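Local atomic coordinates of nicotinate-nucleotide pyrophosphorylase (Francisella tularensis subsp. tularensis, PDB entry 3TQV), a protein that probably catalyses the formation of nicotinate mononucleotide, carbon dioxide and diphosphate from quinolinate and phosphoribosyl diphosphate, a step of NAD biosynthesis. Residues V243-I251 and V264-K274. Sequence-based numbering, arbitrary orientation.
Sequences VALEVSGNI and VDFISVGAITK. With PO4 (phosphate ion), chain E.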
ATOM      1  N   VAL B 243      13.337 -17.656  27.401  1.00 27.91           N
ATOM      2  CA  VAL B 243      13.159 -16.549  26.460  1.00 26.28           C
ATOM      3  C   VAL B 243      11.772 -16.551  25.863  1.00 19.43           C
ATOM      4  O   VAL B 243      11.130 -17.591  25.744  1.00 21.32           O
ATOM      5  CB  VAL B 243      14.122 -16.610  25.270  1.00 27.20           C
ATOM      6  CG1 VAL B 243      15.486 -16.108  25.662  1.00 31.26           C
ATOM      7  CG2 VAL B 243      14.173 -18.021  24.716  1.00 19.94           C
ATOM      8  N   ALA B 244      11.334 -15.361  25.487  1.00 12.62           N
ATOM      9  CA  ALA B 244      10.140 -15.164  24.695  1.00 10.50           C
ATOM     10  C   ALA B 244      10.401 -15.730  23.296  1.00 11.97           C
ATOM     11  O   ALA B 244      11.525 -15.678  22.798  1.00  8.72           O
ATOM     12  CB  ALA B 244       9.833 -13.685  24.636  1.00  6.44           C
ATOM     13  N   LEU B 245       9.376 -16.300  22.672  1.00 15.15           N
ATOM     14  CA  LEU B 245       9.527 -16.875  21.332  1.00 11.63           C
ATOM     15  C   LEU B 245       8.562 -16.228  20.347  1.00 15.58           C
ATOM     16  O   LEU B 245       7.368 -16.059  20.649  1.00 17.53           O
ATOM     17  CB  LEU B 245       9.265 -18.384  21.331  1.00 15.78           C
ATOM     18  CG  LEU B 245      10.305 -19.385  21.813  1.00 16.81           C
ATOM     19  CD1 LEU B 245       9.770 -20.793  21.598  1.00 18.60           C
ATOM     20  CD2 LEU B 245      11.638 -19.208  21.102  1.00 11.34           C
ATOM     21  N   GLU B 246       9.092 -15.884  19.171  1.00 23.04           N
ATOM     22  CA  GLU B 246       8.320 -15.323  18.059  1.00 20.18           C
ATOM     23  C   GLU B 246       8.551 -16.170  16.795  1.00 25.10           C
ATOM     24  O   GLU B 246       9.688 -16.448  16.432  1.00 21.00           O
ATOM     25  CB  GLU B 246       8.722 -13.855  17.854  1.00 20.14           C
ATOM     26  CG  GLU B 246       8.197 -13.194  16.593  1.00 21.11           C
ATOM     27  CD  GLU B 246       8.805 -11.804  16.339  1.00 21.74           C
ATOM     28  OE1 GLU B 246       9.853 -11.457  16.927  1.00 13.63           O
ATOM     29  OE2 GLU B 246       8.219 -11.044  15.543  1.00 24.23           O
ATOM     30  N   VAL B 247       7.472 -16.605  16.146  1.00 20.96           N
ATOM     31  CA  VAL B 247       7.574 -17.508  14.980  1.00 22.17           C
ATOM     32  C   VAL B 247       7.418 -16.794  13.635  1.00 23.61           C
ATOM     33  O   VAL B 247       6.424 -16.128  13.397  1.00 23.97           O
ATOM     34  CB  VAL B 247       6.542 -18.673  15.035  1.00 21.03           C
ATOM     35  CG1 VAL B 247       6.421 -19.352  13.661  1.00 18.41           C
ATOM     36  CG2 VAL B 247       6.907 -19.683  16.098  1.00 22.71           C
ATOM     37  N   SER B 248       8.410 -16.940  12.760  1.00 22.94           N
ATOM     38  CA  SER B 248       8.365 -16.354  11.419  1.00 25.42           C
ATOM     39  C   SER B 248       8.552 -17.423  10.358  1.00 32.28           C
ATOM     40  O   SER B 248       9.417 -18.282  10.495  1.00 32.11           O
ATOM     41  CB  SER B 248       9.453 -15.301  11.254  1.00 22.86           C
ATOM     42  OG  SER B 248       9.463 -14.800   9.933  1.00 18.80           O
ATOM     43  N   GLY B 249       7.754 -17.366   9.298  1.00 36.18           N
ATOM     44  CA  GLY B 249       7.841 -18.351   8.234  1.00 31.36           C
ATOM     45  C   GLY B 249       6.756 -18.111   7.209  1.00 32.44           C
ATOM     46  O   GLY B 249       5.881 -18.954   7.021  1.00 33.62           O
ATOM     47  N   ASN B 250       6.819 -16.944   6.570  1.00 41.82           N
ATOM     48  CA  ASN B 250       5.814 -16.485   5.610  1.00 49.43           C
ATOM     49  C   ASN B 250       4.393 -16.901   5.985  1.00 45.80           C
ATOM     50  O   ASN B 250       3.753 -17.656   5.264  1.00 48.87           O
ATOM     51  CB  ASN B 250       6.174 -16.975   4.198  1.00 51.69           C
ATOM     52  CG  ASN B 250       5.346 -16.307   3.107  1.00 64.09           C
ATOM     53  OD1 ASN B 250       4.751 -15.242   3.314  1.00 55.79           O
ATOM     54  ND2 ASN B 250       5.312 -16.931   1.934  1.00 49.13           N
ATOM     55  N   ILE B 251       3.904 -16.393   7.107  1.00 34.07           N
ATOM     56  CA  ILE B 251       2.632 -16.842   7.670  1.00 35.32           C
ATOM     57  C   ILE B 251       1.408 -16.070   7.163  1.00 35.64           C
ATOM     58  O   ILE B 251       1.457 -14.851   6.990  1.00 33.48           O
ATOM     59  CB  ILE B 251       2.700 -16.814   9.202  1.00 32.77           C
ATOM     60  CG1 ILE B 251       3.795 -17.776   9.667  1.00 33.84           C
ATOM     61  CG2 ILE B 251       1.367 -17.167   9.808  1.00 34.31           C
ATOM     62  CD1 ILE B 251       4.242 -17.562  11.100  1.00 33.91           C
ATOM     63  N   VAL B 264       3.467 -21.043  21.029  1.00 18.40           N
ATOM     64  CA  VAL B 264       4.497 -20.022  21.056  1.00 13.10           C
ATOM     65  C   VAL B 264       3.816 -18.713  21.384  1.00 18.91           C
ATOM     66  O   VAL B 264       2.662 -18.493  20.981  1.00 21.86           O
ATOM     67  CB  VAL B 264       5.176 -19.840  19.717  1.00 17.55           C
ATOM     68  CG1 VAL B 264       6.273 -20.883  19.532  1.00 17.96           C
ATOM     69  CG2 VAL B 264       4.107 -19.845  18.584  1.00 18.27           C
ATOM     70  N   ASP B 265       4.543 -17.850  22.095  1.00 23.23           N
ATOM     71  CA  ASP B 265       4.008 -16.599  22.594  1.00 24.96           C
ATOM     72  C   ASP B 265       3.511 -15.715  21.456  1.00 30.90           C
ATOM     73  O   ASP B 265       2.418 -15.147  21.517  1.00 31.18           O
ATOM     74  CB  ASP B 265       5.096 -15.846  23.367  1.00 24.64           C
ATOM     75  CG  ASP B 265       5.858 -16.734  24.345  1.00 24.03           C
ATOM     76  OD1 ASP B 265       5.246 -17.260  25.306  1.00 34.28           O
ATOM     77  OD2 ASP B 265       7.088 -16.878  24.179  1.00 26.87           O
ATOM     78  N   PHE B 266       4.340 -15.602  20.421  1.00 17.47           N
ATOM     79  CA  PHE B 266       4.138 -14.620  19.368  1.00 17.79           C
ATOM     80  C   PHE B 266       4.281 -15.200  17.967  1.00 20.51           C
ATOM     81  O   PHE B 266       5.103 -16.075  17.733  1.00 23.73           O
ATOM     82  CB  PHE B 266       5.159 -13.506  19.506  1.00 19.05           C
ATOM     83  CG  PHE B 266       4.976 -12.648  20.718  1.00 12.86           C
ATOM     84  CD1 PHE B 266       3.837 -11.873  20.871  1.00 14.39           C
ATOM     85  CD2 PHE B 266       5.973 -12.574  21.679  1.00 13.05           C
ATOM     86  CE1 PHE B 266       3.684 -11.052  21.976  1.00 17.49           C
ATOM     87  CE2 PHE B 266       5.834 -11.758  22.791  1.00 10.48           C
ATOM     88  CZ  PHE B 266       4.677 -11.000  22.945  1.00 10.18           C
ATOM     89  N   ILE B 267       3.484 -14.685  17.040  1.00 22.81           N
ATOM     90  CA  ILE B 267       3.595 -15.032  15.629  1.00 27.38           C
ATOM     91  C   ILE B 267       3.821 -13.768  14.794  1.00 25.30           C
ATOM     92  O   ILE B 267       2.966 -12.884  14.753  1.00 29.31           O
ATOM     93  CB  ILE B 267       2.329 -15.744  15.128  1.00 24.99           C
ATOM     94  CG1 ILE B 267       2.152 -17.074  15.860  1.00 27.51           C
ATOM     95  CG2 ILE B 267       2.388 -15.953  13.619  1.00 21.51           C
ATOM     96  CD1 ILE B 267       0.909 -17.830  15.464  1.00 27.07           C
ATOM     97  N   SER B 268       4.985 -13.672  14.158  1.00 25.86           N
ATOM     98  CA  SER B 268       5.283 -12.549  13.272  1.00 30.56           C
ATOM     99  C   SER B 268       4.620 -12.775  11.924  1.00 22.55           C
ATOM    100  O   SER B 268       4.595 -13.892  11.411  1.00 31.50           O
ATOM    101  CB  SER B 268       6.794 -12.390  13.078  1.00 32.24           C
ATOM    102  OG  SER B 268       7.094 -11.121  12.516  1.00 24.68           O
ATOM    103  N   VAL B 269       4.083 -11.711  11.352  1.00 14.34           N
ATOM    104  CA  VAL B 269       3.363 -11.805  10.097  1.00 15.25           C
ATOM    105  C   VAL B 269       3.566 -10.520   9.305  1.00 18.81           C
ATOM    106  O   VAL B 269       3.101  -9.449   9.705  1.00 15.81           O
ATOM    107  CB  VAL B 269       1.855 -12.038  10.326  1.00 16.66           C
ATOM    108  CG1 VAL B 269       1.105 -12.047   9.010  1.00 19.00           C
ATOM    109  CG2 VAL B 269       1.625 -13.346  11.049  1.00 18.12           C
ATOM    110  N   GLY B 270       4.277 -10.619   8.192  1.00 14.35           N
ATOM    111  CA  GLY B 270       4.487  -9.474   7.333  1.00 14.50           C
ATOM    112  C   GLY B 270       3.253  -9.231   6.499  1.00 13.39           C
ATOM    113  O   GLY B 270       3.021  -8.125   6.024  1.00 10.12           O
ATOM    114  N   ALA B 271       2.445 -10.273   6.333  1.00 18.65           N
ATOM    115  CA  ALA B 271       1.320 -10.231   5.394  1.00 19.17           C
ATOM    116  C   ALA B 271       0.372  -9.102   5.745  1.00 16.02           C
ATOM    117  O   ALA B 271      -0.291  -8.541   4.881  1.00 20.54           O
ATOM    118  CB  ALA B 271       0.584 -11.582   5.351  1.00 13.49           C
ATOM    119  N   ILE B 272       0.336  -8.749   7.022  1.00 22.84           N
ATOM    120  CA  ILE B 272      -0.647  -7.781   7.493  1.00 20.26           C
ATOM    121  C   ILE B 272      -0.318  -6.338   7.122  1.00 20.21           C
ATOM    122  O   ILE B 272      -1.154  -5.462   7.295  1.00 20.20           O
ATOM    123  CB  ILE B 272      -0.894  -7.913   9.007  1.00 17.49           C
ATOM    124  CG1 ILE B 272       0.395  -7.674   9.781  1.00 23.54           C
ATOM    125  CG2 ILE B 272      -1.449  -9.304   9.339  1.00 24.90           C
ATOM    126  CD1 ILE B 272       0.187  -7.619  11.279  1.00 24.18           C
ATOM    127  N   THR B 273       0.879  -6.102   6.585  1.00 11.95           N
ATOM    128  CA  THR B 273       1.304  -4.757   6.181  1.00 10.35           C
ATOM    129  C   THR B 273       1.801  -4.706   4.746  1.00 11.32           C
ATOM    130  O   THR B 273       1.546  -3.745   4.036  1.00 15.71           O
ATOM    131  CB  THR B 273       2.391  -4.146   7.126  1.00 11.51           C
ATOM    132  OG1 THR B 273       3.216  -5.175   7.689  1.00 11.79           O
ATOM    133  CG2 THR B 273       1.746  -3.356   8.239  1.00  8.77           C
ATOM    134  N   LYS B 274       2.545  -5.733   4.358  1.00 24.75           N
ATOM    135  CA  LYS B 274       3.002  -5.999   2.991  1.00 26.00           C
ATOM    136  C   LYS B 274       1.930  -5.856   1.897  1.00 27.00           C
ATOM    137  O   LYS B 274       2.129  -5.188   0.878  1.00 19.85           O
ATOM    138  CB  LYS B 274       3.470  -7.452   2.963  1.00 24.26           C
ATOM    139  CG  LYS B 274       4.585  -7.736   2.046  1.00 26.67           C
ATOM    140  CD  LYS B 274       5.301  -8.998   2.492  1.00 33.70           C
ATOM    141  CE  LYS B 274       4.372 -10.176   2.526  1.00 24.24           C
ATOM    142  NZ  LYS B 274       5.206 -11.370   2.741  1.00 28.24           N
TER
HETATM  143  P   PO4 E 288       7.014 -12.525   6.329  1.00 30.00           P
HETATM  144  O1  PO4 E 288       7.180 -14.001   6.089  1.00 30.00           O
HETATM  145  O2  PO4 E 288       6.151 -11.973   5.235  1.00 30.00           O
HETATM  146  O3  PO4 E 288       6.396 -12.358   7.692  1.00 30.00           O
HETATM  147  O4  PO4 E 288       8.349 -11.825   6.342  1.00 30.00           O
HETATM  148  O   HOH W   1       8.114  -9.274  13.706  1.00 23.37           O
HETATM  149  O   HOH W   2       8.333 -12.324   9.790  1.00  9.39           O
HETATM  150  O   HOH W   3       6.054 -15.113   9.001  1.00 23.50           O
HETATM  151  O   HOH W   4       3.477 -12.884   6.453  1.00 30.00           O
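Ile251 lays its CD1 across the CG2 branch of Ile267, 3.5 Å away, the two side chains at about a right angle. CG2 of Ile251 meets CG2 of Val269. With chi1 -62° and the chain extended beyond CG1, CD1 of Ile251 reaches back to Ile267. Toward the start of the strands, CG2 of Val247 rests against both methyls of Val264, 3.7 Å from CG1 of Val264. Helices 229-239 and 256-260 cover this apolar side.

The backbones pair as parallel neighbours. Phe266 N donates to Leu245 O, Val247 N to Phe266 O at 2.9 Å, and Ser268 N to Val247 O. Just before the ladder, Asp265 takes over: its OD2 accepts from Leu245 N at 2.8 Å through the anti lone pair, in a fairly straight bond (162°). Strands 244-248 and 266-268, linked through helix 256-260, form a right-handed beta-alpha-beta unit of the family's TIM-barrel-like C-terminal domain.

On the other face, Glu246 extends off the sheet and leans toward Ser268. Its CG, anti to the backbone N (chi1 170°), comes 3.9 Å from CB of Ser268. A carboxylate oxygen of Glu202 lies close to OE1 of Glu246.

At the C-terminal ends of the strands and just beyond, Ser248, Gly249 and Asn250 and Val269, Gly270 and Ala271 are predicted to bind substrate. A phosphate ion, probably from the crystallisation liquor, sits by these residues. It is held by Gly270 N on O3 at 2.8 Å and by NZ of Lys274, from helix 271-274, on O2 at 2.7 Å. Water 2 joins Ser248 OG and Ser268 OG to phosphate O3.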